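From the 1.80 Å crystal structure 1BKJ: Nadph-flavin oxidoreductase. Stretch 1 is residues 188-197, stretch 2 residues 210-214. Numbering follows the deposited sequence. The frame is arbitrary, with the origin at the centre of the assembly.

Stretch 1, residues 188-197: DIQSYDQTMQ
Stretch 2 210-214: STWSQ

Contact between a helix, residues 188-197, and the first turn of a second helix, entered through Ser 210 and Thr 211 and helical from Trp 212, in one chain of Nadph-flavin oxidoreductase. Stretch 1 is helical throughout, with phi/psi near -70/-36 and i to i+4 bonds such as Asp 193 N to Ile 189 O (2.9 Å) and Met 196 N to Tyr 192 O (2.9 Å). Thr 211 is extended (-80/166) and Trp 212 turns into the helix (-57/-52). The register is set by Asp 193 and Trp 212, whose CA atoms lie 5.6 Å apart; 331 Å² is buried in all.

Asp 193 is the polar centre. Its CA-to-CB bond points sideways, but chi1 of -85° (m) and chi2 of -12° bring the carboxylate nearer to stretch 2, where its two oxygens take separate donors from one residue: Ser 213 N donates to Asp 193 OD1 (3.1 Å, 160° at the hydrogen) and Ser 213 OG donates to Asp 193 OD2 (2.7 Å). The p rotamer of Ser 213 (65°) places its hydroxyl for this second bond. Asp 193 OD1 also lies 3.4 Å from Trp 212 CB, near the plane of the indole at its edge. A water joins the backbones, donating to Asp 193 O (2.9 Å) and accepting from Trp 212 N (2.9 Å).

Thr 211 occupies the N-cap position. With chi1 at 67° (p), Thr 211 OG1 accepts a weak capping bond from Gln 214 N (3.5 Å, 150°); the same Thr 211 OG1 is 3.6 Å from Asp 193 OD2.

The CA-to-CB bond of Trp 212 points toward stretch 1, and the residue gives up the largest area, 104 Å². Its t rotamer (175°), with chi2 at 79°, turns a face of the indole to Tyr 192. Tyr 192, also t (-176°, chi2 55°), meets that face edge-on: the ring and the six-membered ring of Trp 212 have centroids 5.1 Å apart and planes at 76°, and Tyr 192 CE2 reaches Trp 212 CD2 at 3.5 Å. Tyr 192 OH and Trp 212 NE1 are hydrogen-bonded elsewhere in the structure, so both polar groups are satisfied within this buried packing.

Aliphatic side chains complete the contact. The CA-to-CB bond of Ile 189 points sideways; with chi1 -63° (m) and chi2 -57° (m), Ile 189 CD1 lies 4.4 Å from Trp 212 CZ3 and Ile 189 CG2 3.8 Å from Ser 213 CB. The CA-to-CB bond of Met 196 points toward stretch 2; the side chain is m at all three angles (-72°, -57°, -75°), with Met 196 CG 4.2 Å from Trp 212 CB.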

# COMPACT_ATOMS: atom_id res chain seq x y z
N ASP A 188 -15.25 -22.88 -3.84
CA ASP A 188 -14.08 -22.19 -4.40
C ASP A 188 -12.92 -22.21 -3.41
O ASP A 188 -11.76 -22.27 -3.81
CB ASP A 188 -14.43 -20.75 -4.76
CG ASP A 188 -15.22 -20.65 -6.04
OD1 ASP A 188 -14.88 -21.36 -7.02
OD2 ASP A 188 -16.18 -19.85 -6.07
N ILE A 189 -13.26 -22.16 -2.12
CA ILE A 189 -12.30 -22.20 -1.03
C ILE A 189 -11.73 -23.62 -0.92
O ILE A 189 -10.53 -23.78 -0.70
CB ILE A 189 -12.94 -21.72 0.30
CG1 ILE A 189 -13.39 -20.25 0.19
CG2 ILE A 189 -12.00 -21.89 1.48
CD1 ILE A 189 -12.30 -19.23 -0.19
N GLN A 190 -12.58 -24.63 -1.15
CA GLN A 190 -12.20 -26.05 -1.10
C GLN A 190 -11.26 -26.42 -2.26
O GLN A 190 -10.32 -27.20 -2.06
CB GLN A 190 -13.45 -26.95 -1.11
N SER A 191 -11.48 -25.80 -3.42
CA SER A 191 -10.65 -26.00 -4.61
C SER A 191 -9.29 -25.35 -4.44
O SER A 191 -8.28 -25.90 -4.87
CB SER A 191 -11.33 -25.42 -5.84
OG SER A 191 -12.58 -26.04 -6.05
N TYR A 192 -9.29 -24.18 -3.79
CA TYR A 192 -8.06 -23.43 -3.51
C TYR A 192 -7.21 -24.18 -2.47
O TYR A 192 -5.98 -24.22 -2.59
CB TYR A 192 -8.36 -21.99 -3.06
CG TYR A 192 -7.11 -21.16 -2.83
CD1 TYR A 192 -6.14 -21.02 -3.85
CD2 TYR A 192 -6.85 -20.58 -1.59
CE1 TYR A 192 -4.93 -20.31 -3.61
CE2 TYR A 192 -5.66 -19.87 -1.34
CZ TYR A 192 -4.70 -19.74 -2.35
OH TYR A 192 -3.52 -19.07 -2.08
N ASP A 193 -7.87 -24.76 -1.47
CA ASP A 193 -7.21 -25.55 -0.42
C ASP A 193 -6.51 -26.77 -1.02
O ASP A 193 -5.41 -27.14 -0.58
CB ASP A 193 -8.22 -26.03 0.63
CG ASP A 193 -8.49 -25.00 1.73
OD1 ASP A 193 -7.75 -24.00 1.85
OD2 ASP A 193 -9.44 -25.23 2.51
N GLN A 194 -7.13 -27.38 -2.04
CA GLN A 194 -6.56 -28.55 -2.71
C GLN A 194 -5.36 -28.12 -3.59
O GLN A 194 -4.37 -28.86 -3.71
CB GLN A 194 -7.63 -29.30 -3.52
N THR A 195 -5.42 -26.90 -4.13
CA THR A 195 -4.36 -26.33 -4.96
C THR A 195 -3.14 -26.01 -4.06
O THR A 195 -1.99 -26.25 -4.46
CB THR A 195 -4.85 -25.05 -5.70
OG1 THR A 195 -5.92 -25.39 -6.59
CG2 THR A 195 -3.73 -24.39 -6.51
N MET A 196 -3.40 -25.53 -2.84
CA MET A 196 -2.34 -25.21 -1.90
C MET A 196 -1.66 -26.42 -1.28
O MET A 196 -0.46 -26.39 -1.02
CB MET A 196 -2.82 -24.24 -0.83
CG MET A 196 -3.05 -22.83 -1.32
SD MET A 196 -1.63 -22.03 -2.08
CE MET A 196 -0.65 -21.65 -0.68
N GLN A 197 -2.43 -27.51 -1.10
CA GLN A 197 -1.90 -28.77 -0.55
C GLN A 197 -0.91 -29.39 -1.55
O GLN A 197 0.12 -29.93 -1.13
CB GLN A 197 -3.04 -29.75 -0.23
N SER A 210 -2.50 -29.42 7.74
CA SER A 210 -3.40 -28.27 7.84
C SER A 210 -3.53 -27.47 6.52
O SER A 210 -2.53 -27.07 5.92
CB SER A 210 -2.95 -27.35 8.98
OG SER A 210 -3.94 -26.38 9.29
N THR A 211 -4.78 -27.21 6.13
CA THR A 211 -5.11 -26.48 4.90
C THR A 211 -4.99 -24.94 5.03
O THR A 211 -4.93 -24.43 6.16
CB THR A 211 -6.54 -26.83 4.40
OG1 THR A 211 -7.51 -26.35 5.34
CG2 THR A 211 -6.71 -28.34 4.24
N TRP A 212 -4.99 -24.21 3.90
CA TRP A 212 -4.90 -22.74 3.88
C TRP A 212 -6.00 -22.07 4.69
O TRP A 212 -5.71 -21.20 5.52
CB TRP A 212 -4.91 -22.19 2.43
CG TRP A 212 -4.94 -20.63 2.35
CD1 TRP A 212 -3.88 -19.79 2.50
CD2 TRP A 212 -6.10 -19.80 2.18
NE1 TRP A 212 -4.30 -18.48 2.46
CE2 TRP A 212 -5.66 -18.45 2.26
CE3 TRP A 212 -7.48 -20.05 1.97
CZ2 TRP A 212 -6.54 -17.35 2.14
CZ3 TRP A 212 -8.37 -18.95 1.86
CH2 TRP A 212 -7.88 -17.61 1.94
N SER A 213 -7.26 -22.44 4.44
CA SER A 213 -8.40 -21.86 5.14
C SER A 213 -8.39 -22.14 6.62
O SER A 213 -8.75 -21.26 7.40
CB SER A 213 -9.73 -22.29 4.51
OG SER A 213 -9.97 -23.68 4.63
N GLN A 214 -7.90 -23.32 7.01
CA GLN A 214 -7.81 -23.70 8.42
C GLN A 214 -6.67 -22.95 9.11
O GLN A 214 -6.79 -22.60 10.28
CB GLN A 214 -7.65 -25.21 8.58
O HOH W 1 -4.09 -25.96 1.71